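Local atomic coordinates of transcription regulator AmtR (Mycobacterium smegmatis, PDB entry 5E57), a protein that probably binds DNA through a helix-turn-helix motif as a TetR-family transcription regulator of nitrogen metabolism. Residues L85-S94 and P174-L185; R124-A135 and D149-E157. All coordinates share one frame; numbering follows the deposited sequence.

Contact 1: residues L85-S94 and P174-L185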
# COMPACT_ATOMS: atom_id res chain seq x y z
N LEU A 85 -18.11 -4.46 -8.66
CA LEU A 85 -16.79 -4.22 -8.22
C LEU A 85 -16.45 -2.74 -8.32
O LEU A 85 -16.04 -2.15 -7.34
CB LEU A 85 -15.84 -5.00 -9.07
CG LEU A 85 -14.35 -4.78 -8.76
CD1 LEU A 85 -14.08 -5.17 -7.33
CD2 LEU A 85 -13.51 -5.64 -9.70
N HIS A 86 -16.71 -2.15 -9.47
CA HIS A 86 -16.56 -0.71 -9.59
C HIS A 86 -17.18 0.07 -8.47
O HIS A 86 -16.53 0.96 -7.92
CB HIS A 86 -17.03 -0.17 -10.93
CG HIS A 86 -16.47 1.19 -11.23
ND1 HIS A 86 -17.18 2.34 -11.01
CD2 HIS A 86 -15.25 1.57 -11.65
CE1 HIS A 86 -16.43 3.39 -11.31
NE2 HIS A 86 -15.27 2.95 -11.73
N ALA A 87 -18.42 -0.24 -8.10
CA ALA A 87 -19.12 0.51 -7.13
C ALA A 87 -18.43 0.29 -5.76
O ALA A 87 -18.30 1.23 -4.98
CB ALA A 87 -20.57 0.08 -7.02
N LEU A 88 -18.00 -0.94 -5.47
CA LEU A 88 -17.32 -1.17 -4.21
C LEU A 88 -16.02 -0.33 -4.13
O LEU A 88 -15.74 0.25 -3.10
CB LEU A 88 -17.00 -2.66 -4.04
CG LEU A 88 -16.18 -3.09 -2.82
CD1 LEU A 88 -16.82 -2.66 -1.52
CD2 LEU A 88 -15.99 -4.61 -2.87
N VAL A 89 -15.26 -0.31 -5.21
CA VAL A 89 -13.96 0.38 -5.24
C VAL A 89 -14.20 1.88 -4.98
O VAL A 89 -13.55 2.51 -4.14
CB VAL A 89 -13.29 0.17 -6.61
CG1 VAL A 89 -12.09 1.03 -6.78
CG2 VAL A 89 -12.83 -1.27 -6.76
N ILE A 90 -15.20 2.47 -5.64
CA ILE A 90 -15.40 3.91 -5.43
C ILE A 90 -15.75 4.14 -3.99
O ILE A 90 -15.16 4.96 -3.33
CB ILE A 90 -16.48 4.47 -6.32
CG1 ILE A 90 -16.09 4.30 -7.78
CG2 ILE A 90 -16.81 5.94 -5.97
CD1 ILE A 90 -14.72 4.78 -8.20
N TYR A 91 -16.67 3.35 -3.46
CA TYR A 91 -17.17 3.58 -2.14
C TYR A 91 -16.08 3.42 -1.17
O TYR A 91 -15.92 4.24 -0.24
CB TYR A 91 -18.30 2.59 -1.81
CG TYR A 91 -18.87 2.73 -0.42
CD1 TYR A 91 -19.86 3.69 -0.14
CD2 TYR A 91 -18.43 1.94 0.62
CE1 TYR A 91 -20.40 3.83 1.13
CE2 TYR A 91 -19.01 2.03 1.91
CZ TYR A 91 -20.00 2.98 2.17
OH TYR A 91 -20.59 3.14 3.41
N ASP A 92 -15.32 2.37 -1.34
CA ASP A 92 -14.30 2.06 -0.31
C ASP A 92 -13.14 3.06 -0.42
O ASP A 92 -12.69 3.63 0.59
CB ASP A 92 -13.80 0.62 -0.54
CG ASP A 92 -13.10 0.02 0.66
OD1 ASP A 92 -12.92 0.72 1.69
OD2 ASP A 92 -12.69 -1.17 0.50
N ALA A 93 -12.59 3.26 -1.63
CA ALA A 93 -11.49 4.22 -1.81
C ALA A 93 -11.93 5.61 -1.29
O ALA A 93 -11.15 6.33 -0.58
CB ALA A 93 -11.11 4.26 -3.26
N SER A 94 -13.16 6.00 -1.62
CA SER A 94 -13.67 7.27 -1.04
C SER A 94 -13.63 7.33 0.46
O SER A 94 -13.16 8.35 1.07
CB SER A 94 -15.07 7.55 -1.49
OG SER A 94 -15.16 7.50 -2.91
N PRO A 174 -10.49 8.44 -5.93
CA PRO A 174 -11.22 7.17 -5.99
C PRO A 174 -11.58 6.70 -7.40
O PRO A 174 -11.53 5.51 -7.66
CB PRO A 174 -12.49 7.46 -5.21
CG PRO A 174 -12.13 8.55 -4.25
CD PRO A 174 -11.07 9.37 -4.96
N TRP A 175 -11.93 7.64 -8.29
CA TRP A 175 -12.35 7.31 -9.63
C TRP A 175 -11.23 6.84 -10.45
O TRP A 175 -11.42 6.00 -11.33
CB TRP A 175 -13.13 8.49 -10.30
CG TRP A 175 -14.34 8.90 -9.48
CD1 TRP A 175 -14.35 9.82 -8.44
CD2 TRP A 175 -15.66 8.38 -9.56
NE1 TRP A 175 -15.64 9.91 -7.90
CE2 TRP A 175 -16.46 9.06 -8.60
CE3 TRP A 175 -16.29 7.47 -10.40
CZ2 TRP A 175 -17.84 8.78 -8.41
CZ3 TRP A 175 -17.64 7.20 -10.22
CH2 TRP A 175 -18.39 7.83 -9.24
N VAL A 176 -10.05 7.37 -10.17
CA VAL A 176 -8.85 6.95 -10.87
C VAL A 176 -8.53 5.52 -10.50
O VAL A 176 -8.13 4.71 -11.35
CB VAL A 176 -7.67 7.88 -10.50
CG1 VAL A 176 -6.36 7.35 -11.05
CG2 VAL A 176 -7.95 9.31 -10.97
N ILE A 177 -8.70 5.24 -9.23
CA ILE A 177 -8.51 3.92 -8.71
C ILE A 177 -9.54 2.92 -9.30
O ILE A 177 -9.20 1.80 -9.61
CB ILE A 177 -8.64 3.96 -7.17
CG1 ILE A 177 -7.43 4.71 -6.60
CG2 ILE A 177 -8.77 2.55 -6.59
CD1 ILE A 177 -6.18 3.90 -6.63
N GLY A 178 -10.78 3.39 -9.43
CA GLY A 178 -11.85 2.64 -9.99
C GLY A 178 -11.54 2.23 -11.40
O GLY A 178 -11.68 1.07 -11.72
N GLU A 179 -11.04 3.15 -12.22
CA GLU A 179 -10.68 2.75 -13.57
C GLU A 179 -9.52 1.71 -13.63
O GLU A 179 -9.59 0.73 -14.36
CB GLU A 179 -10.32 3.98 -14.42
CG GLU A 179 -9.96 3.48 -15.80
CD GLU A 179 -9.95 4.57 -16.87
OE1 GLU A 179 -10.46 5.71 -16.61
OE2 GLU A 179 -9.41 4.21 -17.95
N GLY A 180 -8.46 1.96 -12.86
CA GLY A 180 -7.34 1.05 -12.79
C GLY A 180 -7.70 -0.33 -12.33
O GLY A 180 -7.17 -1.31 -12.86
N ALA A 181 -8.58 -0.41 -11.33
CA ALA A 181 -8.91 -1.69 -10.73
C ALA A 181 -9.63 -2.56 -11.73
O ALA A 181 -9.42 -3.76 -11.76
CB ALA A 181 -9.77 -1.49 -9.49
N LEU A 182 -10.41 -1.93 -12.60
CA LEU A 182 -11.00 -2.59 -13.75
C LEU A 182 -10.07 -2.88 -14.93
O LEU A 182 -10.11 -4.01 -15.47
CB LEU A 182 -12.32 -1.88 -14.10
CG LEU A 182 -13.15 -2.58 -12.97
CD1 LEU A 182 -13.65 -1.71 -11.85
CD2 LEU A 182 -14.19 -3.54 -13.52
N ARG A 183 -9.19 -1.95 -15.29
CA ARG A 183 -8.21 -2.32 -16.32
C ARG A 183 -7.29 -3.45 -16.01
O ARG A 183 -6.92 -4.22 -16.93
CB ARG A 183 -7.36 -1.15 -16.76
CG ARG A 183 -8.20 -0.13 -17.43
CD ARG A 183 -7.31 0.97 -17.91
NE ARG A 183 -8.15 2.04 -18.37
CZ ARG A 183 -8.48 2.20 -19.61
NH1 ARG A 183 -7.99 1.37 -20.56
NH2 ARG A 183 -9.30 3.22 -19.92
N VAL A 184 -6.93 -3.63 -14.75
CA VAL A 184 -5.96 -4.68 -14.43
C VAL A 184 -6.62 -6.01 -14.58
O VAL A 184 -5.91 -7.05 -14.67
CB VAL A 184 -5.34 -4.66 -13.01
CG1 VAL A 184 -4.47 -3.48 -12.87
CG2 VAL A 184 -6.39 -4.66 -11.91
N LEU A 185 -7.95 -6.01 -14.58
CA LEU A 185 -8.69 -7.26 -14.78
C LEU A 185 -9.06 -7.55 -16.24
O LEU A 185 -9.72 -8.53 -16.49
CB LEU A 185 -9.97 -7.20 -14.00
CG LEU A 185 -9.79 -6.92 -12.53
CD1 LEU A 185 -11.18 -6.84 -11.91
CD2 LEU A 185 -8.92 -7.95 -11.86
O HOH W 1 -13.70 5.15 -12.30
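I90 and V89 lie against the backbone of G178, where two helices running 146° apart come within 8.5 Å at their axes. Having no side chain, G178 probably leaves the place taken by I90 CD1 and the H86 ring. V89 CG1 rests 3.6 Å from G178 CA and also meets I177 CG2, the two side chains crossing at about a right angle. With its CG1 beside its own backbone N (chi1 -62°), I90 sends CD1 to the backbone of P174 and W175, while its CG2 sits over one face of the W175 indole, 4.1 Å from the six-membered ring centroid, in a CH-pi contact. At one end, A93 CB packs on the P174 ring; at the other, the methyls L85 CD2 and L185 CD1 meet tip to tip, tight at 3.4 Å.

On the flank where the partly exposed W175 lies, leaning on V204, P206 and P207, water takes part. No direct hydrogen bond joins the two segments; instead a water in the imidazole plane lies 2.8 Å from H86 NE2 and donates to W175 O at 2.6 Å. L182 CD1 touches the same ring at its edge. Because H86 ND1 is hydrogen-bonded to T198 OG1 of helix 191-202, the buried imidazole is held from both nitrogens, which should fix its rotation. Near P174, S94 OG turns back to I90 O, a carbonyl that S94 N reaches from the opposite face. This roughly antiparallel pair, close-packed at a glycine, is part of the all-helical ligand-binding domain of a TetR-family regulator.

Contact 2: residues R124-A135 and D149-E157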
# COMPACT_ATOMS: atom_id res chain seq x y z
N ARG A 124 -11.06 -7.90 7.77
CA ARG A 124 -10.42 -7.30 6.65
C ARG A 124 -10.15 -8.39 5.63
O ARG A 124 -10.31 -8.15 4.43
CB ARG A 124 -9.13 -6.61 7.11
CG ARG A 124 -8.33 -6.08 5.98
CD ARG A 124 -7.26 -5.00 6.36
NE ARG A 124 -6.39 -4.83 5.19
CZ ARG A 124 -5.41 -5.70 4.91
NH1 ARG A 124 -5.16 -6.68 5.76
NH2 ARG A 124 -4.67 -5.58 3.83
N ALA A 125 -9.72 -9.59 6.08
CA ALA A 125 -9.55 -10.69 5.13
C ALA A 125 -10.86 -11.07 4.36
O ALA A 125 -10.82 -11.41 3.21
CB ALA A 125 -8.87 -11.91 5.79
N GLU A 126 -12.01 -10.97 5.00
CA GLU A 126 -13.34 -11.14 4.33
C GLU A 126 -13.62 -10.05 3.30
O GLU A 126 -14.24 -10.27 2.24
CB GLU A 126 -14.48 -11.03 5.36
CG GLU A 126 -15.00 -12.33 5.91
CD GLU A 126 -16.00 -12.11 7.07
OE1 GLU A 126 -16.93 -11.26 6.96
OE2 GLU A 126 -15.84 -12.78 8.10
N LEU A 127 -13.16 -8.84 3.60
CA LEU A 127 -13.31 -7.77 2.61
C LEU A 127 -12.48 -8.11 1.40
O LEU A 127 -12.95 -8.02 0.20
CB LEU A 127 -12.87 -6.44 3.17
CG LEU A 127 -13.08 -5.26 2.26
CD1 LEU A 127 -14.51 -5.13 1.76
CD2 LEU A 127 -12.63 -3.98 2.95
N ARG A 128 -11.25 -8.52 1.71
CA ARG A 128 -10.32 -8.93 0.66
C ARG A 128 -10.87 -10.07 -0.18
O ARG A 128 -10.75 -10.08 -1.42
CB ARG A 128 -8.96 -9.28 1.25
CG ARG A 128 -7.92 -9.77 0.27
CD ARG A 128 -6.65 -10.24 0.93
NE ARG A 128 -5.64 -10.67 -0.03
CZ ARG A 128 -4.59 -11.46 0.27
NH1 ARG A 128 -4.36 -11.83 1.50
NH2 ARG A 128 -3.69 -11.76 -0.62
N SER A 129 -11.51 -11.01 0.50
CA SER A 129 -12.04 -12.17 -0.17
C SER A 129 -13.25 -11.76 -1.02
O SER A 129 -13.47 -12.31 -2.13
CB SER A 129 -12.40 -13.25 0.88
OG SER A 129 -13.16 -14.28 0.27
N ALA A 130 -14.03 -10.76 -0.55
CA ALA A 130 -15.12 -10.32 -1.33
C ALA A 130 -14.64 -9.68 -2.61
O ALA A 130 -15.20 -9.88 -3.67
CB ALA A 130 -15.99 -9.37 -0.56
N TYR A 131 -13.62 -8.84 -2.51
CA TYR A 131 -13.06 -8.23 -3.69
C TYR A 131 -12.59 -9.26 -4.67
O TYR A 131 -12.81 -9.13 -5.87
CB TYR A 131 -11.85 -7.33 -3.32
CG TYR A 131 -12.17 -5.87 -2.99
CD1 TYR A 131 -12.24 -4.92 -3.98
CD2 TYR A 131 -12.29 -5.43 -1.66
CE1 TYR A 131 -12.47 -3.59 -3.69
CE2 TYR A 131 -12.51 -4.11 -1.38
CZ TYR A 131 -12.61 -3.18 -2.39
OH TYR A 131 -12.86 -1.83 -2.08
N ARG A 132 -11.87 -10.27 -4.17
CA ARG A 132 -11.29 -11.23 -5.07
C ARG A 132 -12.39 -12.03 -5.85
O ARG A 132 -12.19 -12.35 -7.05
CB ARG A 132 -10.37 -12.19 -4.27
CG ARG A 132 -9.66 -13.19 -5.13
CD ARG A 132 -9.07 -14.35 -4.37
NE ARG A 132 -8.12 -13.83 -3.38
CZ ARG A 132 -6.85 -13.46 -3.61
NH1 ARG A 132 -6.30 -13.56 -4.82
NH2 ARG A 132 -6.12 -13.01 -2.59
N SER A 133 -13.49 -12.36 -5.15
CA SER A 133 -14.63 -12.99 -5.80
C SER A 133 -15.20 -12.12 -6.87
O SER A 133 -15.39 -12.61 -7.94
CB SER A 133 -15.78 -13.32 -4.83
OG SER A 133 -15.30 -14.18 -3.81
N LEU A 134 -15.53 -10.85 -6.57
CA LEU A 134 -16.04 -9.97 -7.61
C LEU A 134 -15.05 -9.84 -8.74
O LEU A 134 -15.41 -9.98 -9.91
CB LEU A 134 -16.35 -8.57 -7.10
CG LEU A 134 -17.48 -8.54 -6.11
CD1 LEU A 134 -17.47 -7.21 -5.40
CD2 LEU A 134 -18.80 -8.79 -6.85
N ALA A 135 -13.78 -9.62 -8.40
CA ALA A 135 -12.77 -9.47 -9.44
C ALA A 135 -12.53 -10.74 -10.30
O ALA A 135 -12.25 -10.66 -11.51
CB ALA A 135 -11.44 -9.01 -8.85
N ASP A 149 -6.52 -11.16 -9.70
CA ASP A 149 -7.71 -10.97 -8.92
C ASP A 149 -7.56 -10.29 -7.57
O ASP A 149 -8.55 -9.87 -7.03
CB ASP A 149 -8.56 -12.25 -8.85
CG ASP A 149 -7.91 -13.38 -8.08
OD1 ASP A 149 -6.81 -13.24 -7.51
OD2 ASP A 149 -8.57 -14.43 -8.09
N ASP A 150 -6.36 -10.18 -7.01
CA ASP A 150 -6.10 -9.39 -5.74
C ASP A 150 -5.82 -7.92 -5.97
O ASP A 150 -5.89 -7.11 -5.01
CB ASP A 150 -4.91 -9.99 -4.96
CG ASP A 150 -4.94 -9.68 -3.47
OD1 ASP A 150 -5.98 -9.77 -2.74
OD2 ASP A 150 -3.86 -9.44 -2.95
N LEU A 151 -5.57 -7.53 -7.23
CA LEU A 151 -5.08 -6.22 -7.51
C LEU A 151 -6.11 -5.11 -7.28
O LEU A 151 -5.73 -4.05 -6.82
CB LEU A 151 -4.41 -6.14 -8.86
CG LEU A 151 -3.24 -7.15 -9.00
CD1 LEU A 151 -2.64 -6.96 -10.36
CD2 LEU A 151 -2.17 -6.99 -7.93
N PRO A 152 -7.40 -5.36 -7.47
CA PRO A 152 -8.30 -4.23 -7.17
C PRO A 152 -8.33 -3.88 -5.71
O PRO A 152 -8.38 -2.66 -5.34
CB PRO A 152 -9.67 -4.76 -7.59
CG PRO A 152 -9.35 -5.62 -8.73
CD PRO A 152 -8.10 -6.37 -8.28
N PHE A 153 -8.22 -4.91 -4.87
CA PHE A 153 -8.08 -4.66 -3.40
C PHE A 153 -6.83 -3.86 -3.12
O PHE A 153 -6.87 -2.89 -2.36
CB PHE A 153 -8.08 -5.97 -2.63
CG PHE A 153 -7.85 -5.84 -1.16
CD1 PHE A 153 -8.80 -5.34 -0.34
CD2 PHE A 153 -6.68 -6.37 -0.58
CE1 PHE A 153 -8.59 -5.29 1.05
CE2 PHE A 153 -6.47 -6.31 0.78
CZ PHE A 153 -7.43 -5.77 1.60
N ARG A 154 -5.75 -4.25 -3.68
CA ARG A 154 -4.47 -3.57 -3.43
C ARG A 154 -4.50 -2.12 -3.94
O ARG A 154 -4.00 -1.24 -3.26
CB ARG A 154 -3.35 -4.33 -4.06
CG ARG A 154 -3.18 -5.75 -3.57
CD ARG A 154 -2.89 -5.78 -2.09
NE ARG A 154 -2.97 -7.12 -1.52
CZ ARG A 154 -2.99 -7.39 -0.21
NH1 ARG A 154 -2.96 -6.44 0.68
NH2 ARG A 154 -3.09 -8.63 0.20
N LEU A 155 -5.13 -1.87 -5.08
CA LEU A 155 -5.33 -0.51 -5.62
C LEU A 155 -6.15 0.35 -4.72
O LEU A 155 -5.80 1.51 -4.46
CB LEU A 155 -5.93 -0.50 -7.02
CG LEU A 155 -4.90 -0.89 -8.06
CD1 LEU A 155 -5.55 -1.38 -9.33
CD2 LEU A 155 -4.01 0.30 -8.34
N VAL A 156 -7.17 -0.22 -4.10
CA VAL A 156 -7.96 0.57 -3.14
C VAL A 156 -7.19 0.95 -1.91
O VAL A 156 -7.25 2.15 -1.44
CB VAL A 156 -9.22 -0.21 -2.71
CG1 VAL A 156 -9.90 0.42 -1.51
CG2 VAL A 156 -10.16 -0.39 -3.87
N GLU A 157 -6.45 -0.02 -1.38
CA GLU A 157 -5.62 0.22 -0.20
C GLU A 157 -4.45 1.16 -0.52
O GLU A 157 -3.93 1.82 0.38
CB GLU A 157 -5.16 -1.13 0.46
CG GLU A 157 -6.39 -1.81 1.15
CD GLU A 157 -6.04 -2.67 2.34
OE1 GLU A 157 -4.87 -3.11 2.38
OE2 GLU A 157 -6.95 -2.94 3.19
O HOH W 2 -8.71 -9.24 -3.10
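Two arginines, R128 and R154, meet with their guanidinium groups almost in contact: R154 NH2 stands over the centre of the R128 guanidinium, 3.2 Å from R128 CZ, with the two planes 62° apart. D150, bonded to both, probably offsets part of the repulsion, together with carboxylates of the second subunit. R128 grips it side-on, the NE bond to OD1 being nearly straight (178°) and the NH2 bond to OD2 longer, at 3.3 Å. R154 NE reaches D150 OD2 from the face opposite R128 NH2. A water joins D150 OD1 to R128 O. D150 OD1 lies well out of the R132 guanidinium plane, so R132 NH2 contributes charge only and points no N-H at it. R132, bent at chi3 (-58°), also gives D149 OD1 a weak bond from NH1.

At the far end, R124 and E157 form a flatter pair, with NE to OE2 at 2.8 Å on a syn lone pair and NH2 to OE1 at 2.9 Å. F153 lies between these charged groups. R128 CB sits over the centre of its ring, 3.8 Å from the centroid, and E157 CG is over the opposite face. Deeper in, F153 CD1 touches Y131 CD2, their rings oblique, and V156 CG2 approaches Y131 OH, whose polar partner is D92. A135 CB closes the D149 end against P152 CG.

Across the dimer, R128 pairs with D166, and R124 and R154 with D165, of the second subunit. The gathered positive charge is thus probably neutralised by carboxylates from both chains, tying this helix packing to dimer assembly.

In the fold
Within one helical domain, the two contacts differ in chemistry as they differ in burial and in their place at the dimer interface. Contact 1 is buried and largely apolar, its polar groups served by a water and a neighbouring helix; contact 2 is partly buried, with aromatic and aliphatic packing on one side and charged groups, several paired with the second subunit, on the other. Contact 2 is nested in sequence inside the loop that contact 1 closes. They share no helix, yet they interlock: D92 OD2 and Y131 OH, 2.7 Å apart in a probable hydrogen bond, join helices 82-98 and 118-142, and I177 and A181 pack on helix 151-165. Contact 1 reaches the second subunit by packing.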